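Side-chain contacts in ethyl acetate hydrolase (Pseudomonas veronii, PDB 5EFZ), which hydrolyses ethyl acetate to ethanol and acetate, a step in the breakdown of short-chain methyl ketones such as 2-butanone: residues S69-A74 with V95-G100; W160-P165 with G276-H281; T188-E193 with A220-L225; V299-H304 with F308-C313. One frame throughout, in Å; residues are numbered along the deposited sequence.

Contact 1: residues S69-A74 with V95-G100; sequences SGTSKA and VVNQIG
Val-95, near the end of strand 92-96, presses its CG1 methyl against the first turn of helix 72-79: CG1 lies 3.5 Å from Ser-72 CB, tighter than ordinary van der Waals contact. CG1 stands anti to the backbone N (chi1 -172°), which aims that branch at Ser-72. Two residues on, Asn-97 reaches over with its carboxamide and grips Ser-72 twice. Its OD1 accepts from Ser-72 N at 2.8 Å, with the donor tilted 30° from the carbonyl plane and the bond noticeably bent. Its ND2 donates to Ser-72 OG at 2.9 Å, a straighter bond lying close to the amide plane. The two bonds, one to each end of the amide, fix which end is oxygen and which is nitrogen. OD1 also comes to 3.2 Å from Thr-71 CA. Thr-71 is the N-cap of the helix: its OG1 accepts from Lys-73 N and also pairs with His-22 ND1, while OD1 of Asn-97 takes up the neighbouring N-H at the same helix start. An alanine in place of Asn-97 would remove both bonds and is likely to leave the buried Ser-72 N without its acceptor and the helix start less firmly tied to the strand. Asn-97 has further partners, Asn-101 ND2 at OD1 and Ala-47 O at ND2, so its amide links three parts of the chain. The contact lies inside the beta-alpha-beta unit of strand 61-65, helix 72-79 and strand 92-96, with strand 45-51 meeting it through Ala-49 beside Ser-72 and strand 61-65 through Val-64 beside Val-95.

Contact 2: residues W160-P165 with G276-H281; sequences WAVRYP and GDVSRH
Val-162 and Val-278 make the apolar half of this contact, between the last turn of helix 152-163 and the short 3-10 segment that starts at Val-278. The CG2 methyl of Val-162 rests on Val-278, 3.9 Å from its CB and nearly as close to both of its methyls, so a single branch touches the root and the fork of the other valine. The other methyl of Val-162, CG1, turns to the imidazole of His-281 and lies 3.9 Å from CD2. Polar and charged groups meet beside it. The guanidinium of Arg-163 and the ring of His-281 stand almost perpendicular, their planes 87° apart: CE1 of the histidine sits over one face of the guanidinium, 3.7 Å from NE, and NE in turn lies at the edge of the ring. The arginine chain leaves with CG anti to the backbone N (chi1 -176°) and bends at chi3 (-75°), which brings NE alongside the histidine. No hydrogen bond joins the two side chains; instead Glu-159 OE2 binds both, as a salt bridge to Arg-163 NE and a hydrogen bond to His-281 NE2, tying them to one point. Within 276-281, Asp-277 OD1 accepts from Ser-279 N at 2.9 Å, forming an Asx turn that pins the start of the 3-10 turn. The contact joins helix 152-163 to the loop following helix 263-274; Leu-286, Ala-289 and Leu-290 of helix 286-290 pack on Val-278, and helix 124-139 adjoins Arg-163 through Ser-129.

Contact 3: residues T188-E193 with A220-L225; sequences TEILIE and AKLWTL
Leu-191 pushes its forked end between Leu-222 and Trp-223 of the facing helix. Leu-191 CD2 drops into the notch between these neighbours, 3.6 Å from Leu-222 CB and equally 3.6 Å from Trp-223 CD1. Leu-191 CD1 goes further along the indole, 3.6 Å from Trp-223 NE1. The leucine lies across the tryptophan at about a right angle while sliding past Leu-222 in the opposite direction. Its CG is anti to the carbonyl carbon (chi1 -76°), which carries both methyls over toward the other helix. A second bump meets the far end of Leu-222: the CG2 methyl of Ile-190 sits in the fork of that leucine, 3.8 Å from CD1 and the same distance from CD2. A shorter side chain such as alanine at Trp-223 would probably leave both methyls of Leu-191 without the indole they lean on and open a gap next to them. The short helix segments run nearly antiparallel, 154° between their directions, with axes 9.9 Å apart at closest approach. Leu-222 of the second subunit packs on Ile-190 and Leu-222, making this pair of helices part of the dimer interface. Phe-258 stacks on the indole of Trp-223; that side chain lies about 4 Å from that of His-334, assigned as a catalytic residue, and about 4 Å from a bound acetate. Helices 182-196 and 213-227 belong to the helical region inserted between strands 170-174 and 296-300, where alpha/beta hydrolases commonly carry the cap over their active site.

Contact 4: residues V299-H304 with F308-C313; sequences VMPISH and FTVDDC
Pro-301 turns its ring toward the first turn of helix 310-317 and faces both Cys-313 and Val-310. Its CB approaches Cys-313 SG at 3.7 Å, while CG lies 4.1 Å from Val-310 CG2. Cys-313 has SG anti to the carbonyl carbon (chi1 -62°), which brings the sulfur to the proline; its CB meets the CG1 methyl of Val-299, 3.7 Å away. The same CG2 methyl of Val-310 also reaches the loop, 3.7 Å from Ser-303 O. These contacts seat the helix on the end of strand 296-300, within the beta-alpha-beta unit of strand 296-300, helix 310-317 and strand 324-325, where Phe-325 touches both Pro-301 and Val-310. The intervening turn carries Asp-305, assigned to the catalytic triad, whose OD1 accepts from Phe-308 N. Two waters bridge the backbones: one accepts from Ile-302 N and donates to Phe-308 O, the other accepts from Val-310 N and donates to Ser-303 O. The helix start is closed by a capping box, with Asp-312 N giving to Thr-309 OG1 at 2.9 Å and Thr-309 N to Asp-312 OD2 at 3.2 Å. The ring of Phe-308 packs against Ser-151.

In the fold
Contacts 1 and 4 both reach the main sheet, at strands 92-96 and 296-300, with centres about 22 Å apart. Contact 2 starts from helix 152-163, which directly follows Ser-151, the assigned nucleophile, yet it lies away from the active site itself. Contact 3 is nested along the chain inside the loop that contact 2 closes, with centres about 27 Å apart. Contacts 3 and 4 approach the catalytic centre from different elements: the side chain of Trp-223 comes about 6 Å from that of Ser-151, and Phe-308 about 3 Å. The nearest atoms of contacts 3 and 4 are about 7 Å apart, and both contacts also touch the second subunit.

Contact 1: residues S69-A74 with V95-G100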
loop_
_atom_site.group_PDB
_atom_site.type_symbol
_atom_site.label_atom_id
_atom_site.label_comp_id
_atom_site.label_asym_id
_atom_site.label_seq_id
_atom_site.Cartn_x
_atom_site.Cartn_y
_atom_site.Cartn_z
ATOM N N SER A 69 12.207 -8.591 -11.012
ATOM C CA SER A 69 13.533 -8.177 -10.531
ATOM C C SER A 69 14.423 -9.368 -10.140
ATOM O O SER A 69 15.575 -9.190 -9.761
ATOM C CB SER A 69 13.448 -7.170 -9.352
ATOM O OG SER A 69 13.141 -7.823 -8.125
ATOM N N GLY A 70 13.904 -10.576 -10.301
ATOM C CA GLY A 70 14.578 -11.758 -9.803
ATOM C C GLY A 70 15.312 -12.544 -10.875
ATOM O O GLY A 70 15.179 -12.295 -12.092
ATOM N N THR A 71 16.126 -13.488 -10.421
ATOM C CA THR A 71 16.829 -14.378 -11.320
ATOM C C THR A 71 16.700 -15.800 -10.814
ATOM O O THR A 71 16.130 -16.061 -9.742
ATOM C CB THR A 71 18.336 -14.052 -11.446
ATOM O OG1 THR A 71 18.978 -14.351 -10.192
ATOM C CG2 THR A 71 18.585 -12.550 -11.850
ATOM N N SER A 72 17.224 -16.725 -11.599
ATOM C CA SER A 72 17.184 -18.131 -11.214
ATOM C C SER A 72 17.915 -18.371 -9.878
ATOM O O SER A 72 17.589 -19.315 -9.157
ATOM C CB SER A 72 17.797 -19.007 -12.328
ATOM O OG SER A 72 18.994 -18.426 -12.847
ATOM N N LYS A 73 18.902 -17.531 -9.562
ATOM C CA LYS A 73 19.688 -17.703 -8.348
ATOM C C LYS A 73 18.796 -17.664 -7.114
ATOM O O LYS A 73 18.956 -18.483 -6.195
ATOM C CB LYS A 73 20.763 -16.623 -8.208
ATOM C CG LYS A 73 21.842 -17.002 -7.211
ATOM C CD LYS A 73 22.412 -18.336 -7.677
ATOM C CE LYS A 73 23.529 -18.860 -6.810
ATOM N NZ LYS A 73 24.043 -20.138 -7.388
ATOM N N ALA A 74 17.863 -16.715 -7.102
ATOM C CA ALA A 74 16.927 -16.599 -5.983
ATOM C C ALA A 74 16.058 -17.846 -5.818
ATOM O O ALA A 74 15.850 -18.278 -4.692
ATOM C CB ALA A 74 16.027 -15.374 -6.139
ATOM N N VAL A 95 14.985 -23.943 -14.063
ATOM C CA VAL A 95 14.636 -22.588 -13.670
ATOM C C VAL A 95 14.967 -21.651 -14.839
ATOM O O VAL A 95 16.127 -21.563 -15.255
ATOM C CB VAL A 95 15.396 -22.148 -12.423
ATOM C CG1 VAL A 95 14.844 -20.773 -11.942
ATOM C CG2 VAL A 95 15.278 -23.247 -11.334
ATOM N N VAL A 96 13.949 -20.996 -15.385
ATOM C CA VAL A 96 14.133 -20.232 -16.614
ATOM C C VAL A 96 13.936 -18.757 -16.328
ATOM O O VAL A 96 12.874 -18.335 -15.858
ATOM C CB VAL A 96 13.175 -20.701 -17.713
ATOM C CG1 VAL A 96 13.415 -19.901 -19.039
ATOM C CG2 VAL A 96 13.306 -22.249 -17.927
ATOM N N ASN A 97 14.967 -17.982 -16.626
ATOM C CA ASN A 97 14.935 -16.532 -16.403
ATOM C C ASN A 97 14.036 -15.793 -17.394
ATOM O O ASN A 97 14.096 -16.029 -18.614
ATOM C CB ASN A 97 16.360 -15.978 -16.477
ATOM C CG ASN A 97 17.200 -16.395 -15.273
ATOM O OD1 ASN A 97 17.175 -15.720 -14.238
ATOM N ND2 ASN A 97 17.976 -17.490 -15.417
ATOM N N GLN A 98 13.205 -14.907 -16.867
ATOM C CA GLN A 98 12.349 -14.059 -17.689
ATOM C C GLN A 98 13.116 -13.345 -18.768
ATOM O O GLN A 98 14.206 -12.811 -18.515
ATOM C CB GLN A 98 11.677 -12.992 -16.826
ATOM C CG GLN A 98 10.386 -13.420 -16.157
ATOM C CD GLN A 98 9.719 -12.169 -15.557
ATOM O OE1 GLN A 98 9.616 -11.131 -16.221
ATOM N NE2 GLN A 98 9.335 -12.249 -14.292
ATOM N N ILE A 99 12.532 -13.290 -19.958
ATOM C CA ILE A 99 12.974 -12.332 -20.966
ATOM C C ILE A 99 12.914 -10.952 -20.353
ATOM O O ILE A 99 11.862 -10.538 -19.843
ATOM C CB ILE A 99 12.079 -12.396 -22.223
ATOM C CG1 ILE A 99 12.161 -13.817 -22.829
ATOM C CG2 ILE A 99 12.517 -11.339 -23.266
ATOM C CD1 ILE A 99 11.112 -14.074 -23.914
ATOM N N GLY A 100 14.017 -10.208 -20.410
ATOM C CA GLY A 100 14.003 -8.869 -19.848
ATOM C C GLY A 100 14.647 -8.768 -18.478
ATOM O O GLY A 100 14.810 -7.656 -17.962
#

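Contact 2: residues W160-P165 with G276-H281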
loop_
_atom_site.group_PDB
_atom_site.type_symbol
_atom_site.label_atom_id
_atom_site.label_comp_id
_atom_site.label_asym_id
_atom_site.label_seq_id
_atom_site.Cartn_x
_atom_site.Cartn_y
_atom_site.Cartn_z
ATOM N N TRP A 160 0.941 -20.861 -18.532
ATOM C CA TRP A 160 1.304 -22.234 -18.925
ATOM C C TRP A 160 0.096 -23.168 -18.874
ATOM O O TRP A 160 -0.172 -23.899 -19.840
ATOM C CB TRP A 160 2.406 -22.792 -17.999
ATOM C CG TRP A 160 3.768 -22.800 -18.639
ATOM C CD1 TRP A 160 4.776 -21.885 -18.452
ATOM C CD2 TRP A 160 4.237 -23.726 -19.634
ATOM N NE1 TRP A 160 5.847 -22.201 -19.254
ATOM C CE2 TRP A 160 5.552 -23.353 -19.957
ATOM C CE3 TRP A 160 3.698 -24.889 -20.207
ATOM C CZ2 TRP A 160 6.326 -24.074 -20.867
ATOM C CZ3 TRP A 160 4.469 -25.616 -21.099
ATOM C CH2 TRP A 160 5.764 -25.198 -21.430
ATOM N N ALA A 161 -0.634 -23.135 -17.752
ATOM C CA ALA A 161 -1.739 -24.083 -17.530
ATOM C C ALA A 161 -2.895 -23.852 -18.491
ATOM O O ALA A 161 -3.647 -24.782 -18.785
ATOM C CB ALA A 161 -2.236 -24.004 -16.079
ATOM N N VAL A 162 -3.052 -22.610 -18.968
ATOM C CA VAL A 162 -4.145 -22.273 -19.894
ATOM C C VAL A 162 -3.715 -22.511 -21.351
ATOM O O VAL A 162 -4.486 -23.025 -22.156
ATOM C CB VAL A 162 -4.617 -20.789 -19.728
ATOM C CG1 VAL A 162 -5.558 -20.358 -20.879
ATOM C CG2 VAL A 162 -5.313 -20.602 -18.389
ATOM N N ARG A 163 -2.482 -22.150 -21.676
ATOM C CA ARG A 163 -2.008 -22.175 -23.060
ATOM C C ARG A 163 -1.684 -23.588 -23.545
ATOM O O ARG A 163 -1.935 -23.941 -24.714
ATOM C CB ARG A 163 -0.767 -21.267 -23.204
ATOM C CG ARG A 163 -0.240 -21.136 -24.625
ATOM C CD ARG A 163 1.054 -20.345 -24.702
ATOM N NE ARG A 163 0.822 -18.919 -24.545
ATOM C CZ ARG A 163 1.105 -18.009 -25.466
ATOM N NH1 ARG A 163 1.652 -18.364 -26.630
ATOM N NH2 ARG A 163 0.820 -16.745 -25.221
ATOM N N TYR A 164 -1.141 -24.404 -22.643
ATOM C CA TYR A 164 -0.816 -25.787 -22.947
ATOM C C TYR A 164 -1.409 -26.759 -21.918
ATOM O O TYR A 164 -0.679 -27.363 -21.117
ATOM C CB TYR A 164 0.698 -25.965 -23.014
ATOM C CG TYR A 164 1.414 -25.052 -23.975
ATOM C CD1 TYR A 164 2.200 -24.011 -23.508
ATOM C CD2 TYR A 164 1.337 -25.255 -25.347
ATOM C CE1 TYR A 164 2.873 -23.194 -24.359
ATOM C CE2 TYR A 164 2.015 -24.421 -26.226
ATOM C CZ TYR A 164 2.772 -23.394 -25.718
ATOM O OH TYR A 164 3.456 -22.565 -26.559
ATOM N N PRO A 165 -2.735 -26.917 -21.928
ATOM C CA PRO A 165 -3.334 -27.555 -20.744
ATOM C C PRO A 165 -2.938 -29.009 -20.507
ATOM O O PRO A 165 -2.802 -29.404 -19.351
ATOM C CB PRO A 165 -4.839 -27.430 -20.994
ATOM C CG PRO A 165 -4.997 -27.009 -22.399
ATOM C CD PRO A 165 -3.740 -26.372 -22.853
ATOM N N GLY A 276 -0.279 -9.137 -17.427
ATOM C CA GLY A 276 -0.541 -10.583 -17.314
ATOM C C GLY A 276 -2.052 -10.835 -17.375
ATOM O O GLY A 276 -2.806 -10.273 -16.591
ATOM N N ASP A 277 -2.500 -11.658 -18.323
ATOM C CA ASP A 277 -3.924 -11.838 -18.571
ATOM C C ASP A 277 -4.171 -13.090 -19.426
ATOM O O ASP A 277 -4.068 -13.036 -20.646
ATOM C CB ASP A 277 -4.513 -10.590 -19.264
ATOM C CG ASP A 277 -5.984 -10.739 -19.581
ATOM O OD1 ASP A 277 -6.629 -11.720 -19.128
ATOM O OD2 ASP A 277 -6.507 -9.870 -20.302
ATOM N N VAL A 278 -4.489 -14.217 -18.787
ATOM C CA VAL A 278 -4.722 -15.457 -19.535
ATOM C C VAL A 278 -6.032 -15.387 -20.328
ATOM O O VAL A 278 -6.262 -16.228 -21.196
ATOM C CB VAL A 278 -4.773 -16.712 -18.599
ATOM C CG1 VAL A 278 -3.462 -16.879 -17.808
ATOM C CG2 VAL A 278 -5.970 -16.626 -17.613
ATOM N N SER A 279 -6.909 -14.431 -20.010
ATOM C CA SER A 279 -8.188 -14.321 -20.751
ATOM C C SER A 279 -7.990 -13.773 -22.169
ATOM O O SER A 279 -8.919 -13.793 -22.995
ATOM C CB SER A 279 -9.202 -13.438 -19.996
ATOM O OG SER A 279 -8.938 -12.041 -20.134
ATOM N N ARG A 280 -6.785 -13.296 -22.473
ATOM C CA ARG A 280 -6.468 -12.962 -23.860
ATOM C C ARG A 280 -6.680 -14.177 -24.787
ATOM O O ARG A 280 -6.940 -14.023 -25.976
ATOM C CB ARG A 280 -5.029 -12.437 -23.974
ATOM C CG ARG A 280 -4.853 -11.079 -23.290
ATOM C CD ARG A 280 -3.394 -10.629 -23.292
ATOM N NE ARG A 280 -2.922 -10.315 -24.643
ATOM C CZ ARG A 280 -3.148 -9.160 -25.266
ATOM N NH1 ARG A 280 -3.874 -8.203 -24.681
ATOM N NH2 ARG A 280 -2.660 -8.973 -26.483
ATOM N N HIS A 281 -6.585 -15.392 -24.249
ATOM C CA HIS A 281 -6.861 -16.579 -25.066
ATOM C C HIS A 281 -8.340 -16.780 -25.401
ATOM O O HIS A 281 -8.686 -17.529 -26.334
ATOM C CB HIS A 281 -6.365 -17.836 -24.361
ATOM C CG HIS A 281 -4.882 -17.906 -24.234
ATOM N ND1 HIS A 281 -4.066 -18.298 -25.275
ATOM C CD2 HIS A 281 -4.063 -17.605 -23.197
ATOM C CE1 HIS A 281 -2.806 -18.243 -24.880
ATOM N NE2 HIS A 281 -2.776 -17.830 -23.624
#

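Contact 3: residues T188-E193 with A220-L225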
loop_
_atom_site.group_PDB
_atom_site.type_symbol
_atom_site.label_atom_id
_atom_site.label_comp_id
_atom_site.label_asym_id
_atom_site.label_seq_id
_atom_site.Cartn_x
_atom_site.Cartn_y
_atom_site.Cartn_z
ATOM N N THR A 188 2.008 -0.863 -9.951
ATOM C CA THR A 188 3.163 -0.990 -10.831
ATOM C C THR A 188 3.389 0.295 -11.629
ATOM O O THR A 188 4.523 0.665 -11.888
ATOM C CB THR A 188 2.991 -2.173 -11.749
ATOM O OG1 THR A 188 2.708 -3.333 -10.924
ATOM C CG2 THR A 188 4.312 -2.406 -12.522
ATOM N N GLU A 189 2.320 0.991 -11.992
ATOM C CA GLU A 189 2.481 2.307 -12.635
ATOM C C GLU A 189 3.245 3.271 -11.728
ATOM O O GLU A 189 4.138 4.012 -12.176
ATOM C CB GLU A 189 1.132 2.911 -13.008
ATOM C CG GLU A 189 1.258 4.339 -13.560
ATOM C CD GLU A 189 -0.010 4.807 -14.250
ATOM O OE1 GLU A 189 -0.631 5.805 -13.800
ATOM O OE2 GLU A 189 -0.364 4.186 -15.263
ATOM N N ILE A 190 2.893 3.281 -10.456
ATOM C CA ILE A 190 3.565 4.168 -9.506
ATOM C C ILE A 190 5.015 3.752 -9.345
ATOM O O ILE A 190 5.899 4.599 -9.243
ATOM C CB ILE A 190 2.821 4.159 -8.136
ATOM C CG1 ILE A 190 1.464 4.885 -8.347
ATOM C CG2 ILE A 190 3.698 4.826 -7.014
ATOM C CD1 ILE A 190 0.457 4.737 -7.155
ATOM N N LEU A 191 5.261 2.441 -9.327
ATOM C CA LEU A 191 6.654 1.926 -9.280
ATOM C C LEU A 191 7.462 2.353 -10.491
ATOM O O LEU A 191 8.662 2.656 -10.385
ATOM C CB LEU A 191 6.675 0.411 -9.203
ATOM C CG LEU A 191 6.334 -0.270 -7.883
ATOM C CD1 LEU A 191 6.270 -1.800 -8.149
ATOM C CD2 LEU A 191 7.386 0.073 -6.796
ATOM N N ILE A 192 6.830 2.277 -11.655
ATOM C CA ILE A 192 7.486 2.706 -12.901
ATOM C C ILE A 192 7.818 4.197 -12.837
ATOM O O ILE A 192 8.932 4.626 -13.193
ATOM C CB ILE A 192 6.598 2.421 -14.129
ATOM C CG1 ILE A 192 6.555 0.890 -14.395
ATOM C CG2 ILE A 192 7.100 3.184 -15.378
ATOM C CD1 ILE A 192 5.416 0.435 -15.379
ATOM N N GLU A 193 6.863 4.996 -12.381
ATOM C CA GLU A 193 7.094 6.445 -12.384
ATOM C C GLU A 193 8.185 6.841 -11.389
ATOM O O GLU A 193 8.853 7.859 -11.576
ATOM C CB GLU A 193 5.784 7.187 -12.119
ATOM C CG GLU A 193 4.869 7.079 -13.349
ATOM C CD GLU A 193 3.473 7.625 -13.160
ATOM O OE1 GLU A 193 3.073 7.910 -12.004
ATOM O OE2 GLU A 193 2.766 7.751 -14.199
ATOM N N ALA A 220 12.519 1.354 -4.317
ATOM C CA ALA A 220 12.706 0.512 -3.128
ATOM C C ALA A 220 11.786 0.930 -1.978
ATOM O O ALA A 220 11.262 0.074 -1.260
ATOM C CB ALA A 220 14.164 0.546 -2.663
ATOM N N LYS A 221 11.612 2.230 -1.766
ATOM C CA LYS A 221 10.730 2.673 -0.678
ATOM C C LYS A 221 9.288 2.249 -0.936
ATOM O O LYS A 221 8.565 1.842 -0.015
ATOM C CB LYS A 221 10.789 4.185 -0.501
ATOM C CG LYS A 221 12.014 4.692 0.215
ATOM C CD LYS A 221 11.744 6.159 0.581
ATOM C CE LYS A 221 12.888 6.851 1.243
ATOM N NZ LYS A 221 12.518 8.290 1.517
ATOM N N LEU A 222 8.856 2.345 -2.192
ATOM C CA LEU A 222 7.492 1.918 -2.531
ATOM C C LEU A 222 7.318 0.429 -2.314
ATOM O O LEU A 222 6.257 -0.018 -1.869
ATOM C CB LEU A 222 7.162 2.277 -3.971
ATOM C CG LEU A 222 6.986 3.766 -4.201
ATOM C CD1 LEU A 222 7.193 4.127 -5.697
ATOM C CD2 LEU A 222 5.579 4.193 -3.748
ATOM N N TRP A 223 8.342 -0.351 -2.638
ATOM C CA TRP A 223 8.331 -1.781 -2.359
ATOM C C TRP A 223 8.284 -2.070 -0.860
ATOM O O TRP A 223 7.690 -3.049 -0.433
ATOM C CB TRP A 223 9.558 -2.464 -2.977
ATOM C CG TRP A 223 9.280 -2.915 -4.366
ATOM C CD1 TRP A 223 9.749 -2.352 -5.538
ATOM C CD2 TRP A 223 8.452 -4.021 -4.750
ATOM N NE1 TRP A 223 9.269 -3.070 -6.624
ATOM C CE2 TRP A 223 8.482 -4.098 -6.172
ATOM C CE3 TRP A 223 7.718 -4.980 -4.029
ATOM C CZ2 TRP A 223 7.761 -5.076 -6.889
ATOM C CZ3 TRP A 223 6.998 -5.959 -4.751
ATOM C CH2 TRP A 223 7.052 -6.003 -6.161
ATOM N N THR A 224 8.903 -1.220 -0.055
ATOM C CA THR A 224 8.852 -1.423 1.386
ATOM C C THR A 224 7.425 -1.189 1.906
ATOM O O THR A 224 6.944 -1.887 2.817
ATOM C CB THR A 224 9.816 -0.474 2.123
ATOM O OG1 THR A 224 11.124 -0.544 1.510
ATOM C CG2 THR A 224 9.915 -0.866 3.624
ATOM N N LEU A 225 6.782 -0.173 1.353
ATOM C CA LEU A 225 5.426 0.205 1.720
ATOM C C LEU A 225 4.407 -0.916 1.408
ATOM O O LEU A 225 3.510 -1.190 2.211
ATOM C CB LEU A 225 5.016 1.485 0.970
ATOM C CG LEU A 225 3.568 1.924 1.177
ATOM C CD1 LEU A 225 3.349 2.398 2.625
ATOM C CD2 LEU A 225 3.196 3.019 0.226
#

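Contact 4: residues V299-H304 with F308-C313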
loop_
_atom_site.group_PDB
_atom_site.type_symbol
_atom_site.label_atom_id
_atom_site.label_comp_id
_atom_site.label_asym_id
_atom_site.label_seq_id
_atom_site.Cartn_x
_atom_site.Cartn_y
_atom_site.Cartn_z
ATOM N N VAL A 299 -3.812 -22.975 -5.591
ATOM C CA VAL A 299 -3.791 -21.518 -5.617
ATOM C C VAL A 299 -3.393 -21.074 -4.215
ATOM O O VAL A 299 -4.090 -21.404 -3.237
ATOM C CB VAL A 299 -5.176 -20.936 -5.995
ATOM C CG1 VAL A 299 -5.146 -19.377 -5.955
ATOM C CG2 VAL A 299 -5.648 -21.473 -7.363
ATOM N N MET A 300 -2.248 -20.411 -4.115
ATOM C CA MET A 300 -1.615 -20.174 -2.812
ATOM C C MET A 300 -1.217 -18.716 -2.613
ATOM O O MET A 300 -0.045 -18.366 -2.680
ATOM C CB MET A 300 -0.385 -21.110 -2.654
ATOM C CG MET A 300 -0.784 -22.616 -2.823
ATOM S SD MET A 300 0.624 -23.716 -2.585
ATOM C CE MET A 300 0.952 -23.483 -0.886
ATOM N N PRO A 301 -2.207 -17.864 -2.328
ATOM C CA PRO A 301 -1.838 -16.495 -1.945
ATOM C C PRO A 301 -1.131 -16.486 -0.584
ATOM O O PRO A 301 -1.265 -17.456 0.162
ATOM C CB PRO A 301 -3.190 -15.783 -1.842
ATOM C CG PRO A 301 -4.170 -16.913 -1.419
ATOM C CD PRO A 301 -3.658 -18.118 -2.222
ATOM N N ILE A 302 -0.424 -15.401 -0.275
ATOM C CA ILE A 302 0.179 -15.216 1.038
ATOM C C ILE A 302 -0.811 -14.373 1.821
ATOM O O ILE A 302 -1.320 -13.389 1.285
ATOM C CB ILE A 302 1.567 -14.560 0.924
ATOM C CG1 ILE A 302 2.538 -15.587 0.265
ATOM C CG2 ILE A 302 2.070 -14.027 2.312
ATOM C CD1 ILE A 302 3.890 -15.006 -0.177
ATOM N N SER A 303 -1.110 -14.792 3.057
ATOM C CA SER A 303 -2.215 -14.213 3.818
ATOM C C SER A 303 -2.185 -12.683 3.909
ATOM O O SER A 303 -3.240 -12.022 3.770
ATOM C CB SER A 303 -2.258 -14.831 5.241
ATOM O OG SER A 303 -1.052 -14.566 5.956
ATOM N N HIS A 304 -0.997 -12.104 4.122
ATOM C CA HIS A 304 -0.897 -10.665 4.362
ATOM C C HIS A 304 -0.324 -9.912 3.143
ATOM O O HIS A 304 0.125 -8.776 3.260
ATOM C CB HIS A 304 -0.043 -10.387 5.629
ATOM C CG HIS A 304 -0.726 -10.752 6.909
ATOM N ND1 HIS A 304 -1.091 -12.055 7.230
ATOM C CD2 HIS A 304 -1.168 -9.994 7.943
ATOM C CE1 HIS A 304 -1.677 -12.072 8.402
ATOM N NE2 HIS A 304 -1.733 -10.825 8.869
ATOM N N PHE A 308 -1.523 -8.824 -4.126
ATOM C CA PHE A 308 -2.139 -10.012 -4.713
ATOM C C PHE A 308 -2.920 -10.651 -3.556
ATOM O O PHE A 308 -2.383 -11.492 -2.858
ATOM C CB PHE A 308 -1.093 -10.985 -5.281
ATOM C CG PHE A 308 -0.551 -10.614 -6.633
ATOM C CD1 PHE A 308 -1.404 -10.500 -7.729
ATOM C CD2 PHE A 308 0.814 -10.453 -6.824
ATOM C CE1 PHE A 308 -0.896 -10.182 -8.997
ATOM C CE2 PHE A 308 1.340 -10.151 -8.092
ATOM C CZ PHE A 308 0.484 -10.022 -9.176
ATOM N N THR A 309 -4.155 -10.211 -3.302
ATOM C CA THR A 309 -4.802 -10.563 -2.036
ATOM C C THR A 309 -5.401 -11.954 -2.017
ATOM O O THR A 309 -5.614 -12.577 -3.065
ATOM C CB THR A 309 -5.903 -9.578 -1.679
ATOM O OG1 THR A 309 -7.027 -9.793 -2.546
ATOM C CG2 THR A 309 -5.369 -8.139 -1.867
ATOM N N VAL A 310 -5.669 -12.427 -0.807
ATOM C CA VAL A 310 -6.360 -13.704 -0.627
ATOM C C VAL A 310 -7.684 -13.679 -1.395
ATOM O O VAL A 310 -8.067 -14.675 -2.041
ATOM C CB VAL A 310 -6.583 -13.982 0.886
ATOM C CG1 VAL A 310 -7.543 -15.093 1.095
ATOM C CG2 VAL A 310 -5.243 -14.278 1.564
ATOM N N ASP A 311 -8.386 -12.554 -1.316
ATOM C CA ASP A 311 -9.682 -12.405 -2.001
ATOM C C ASP A 311 -9.534 -12.421 -3.525
ATOM O O ASP A 311 -10.388 -13.013 -4.208
ATOM C CB ASP A 311 -10.393 -11.099 -1.599
ATOM C CG ASP A 311 -10.916 -11.125 -0.173
ATOM O OD1 ASP A 311 -11.451 -12.160 0.276
ATOM O OD2 ASP A 311 -10.762 -10.096 0.513
ATOM N N ASP A 312 -8.503 -11.745 -4.050
ATOM C CA ASP A 312 -8.182 -11.784 -5.487
ATOM C C ASP A 312 -7.992 -13.232 -5.954
ATOM O O ASP A 312 -8.551 -13.653 -6.974
ATOM C CB ASP A 312 -6.899 -11.021 -5.819
ATOM C CG ASP A 312 -7.045 -9.485 -5.729
ATOM O OD1 ASP A 312 -8.174 -8.940 -5.846
ATOM O OD2 ASP A 312 -5.997 -8.829 -5.525
ATOM N N CYS A 313 -7.224 -14.002 -5.189
ATOM C CA CYS A 313 -6.838 -15.330 -5.656
ATOM C C CYS A 313 -7.979 -16.290 -5.435
ATOM O O CYS A 313 -8.150 -17.212 -6.219
ATOM C CB CYS A 313 -5.573 -15.838 -4.957
ATOM S SG CYS A 313 -4.146 -14.754 -5.308
HETATM O O HOH W 1 -0.495 -13.404 -2.418
HETATM O O HOH W 2 -3.936 -10.790 1.157
#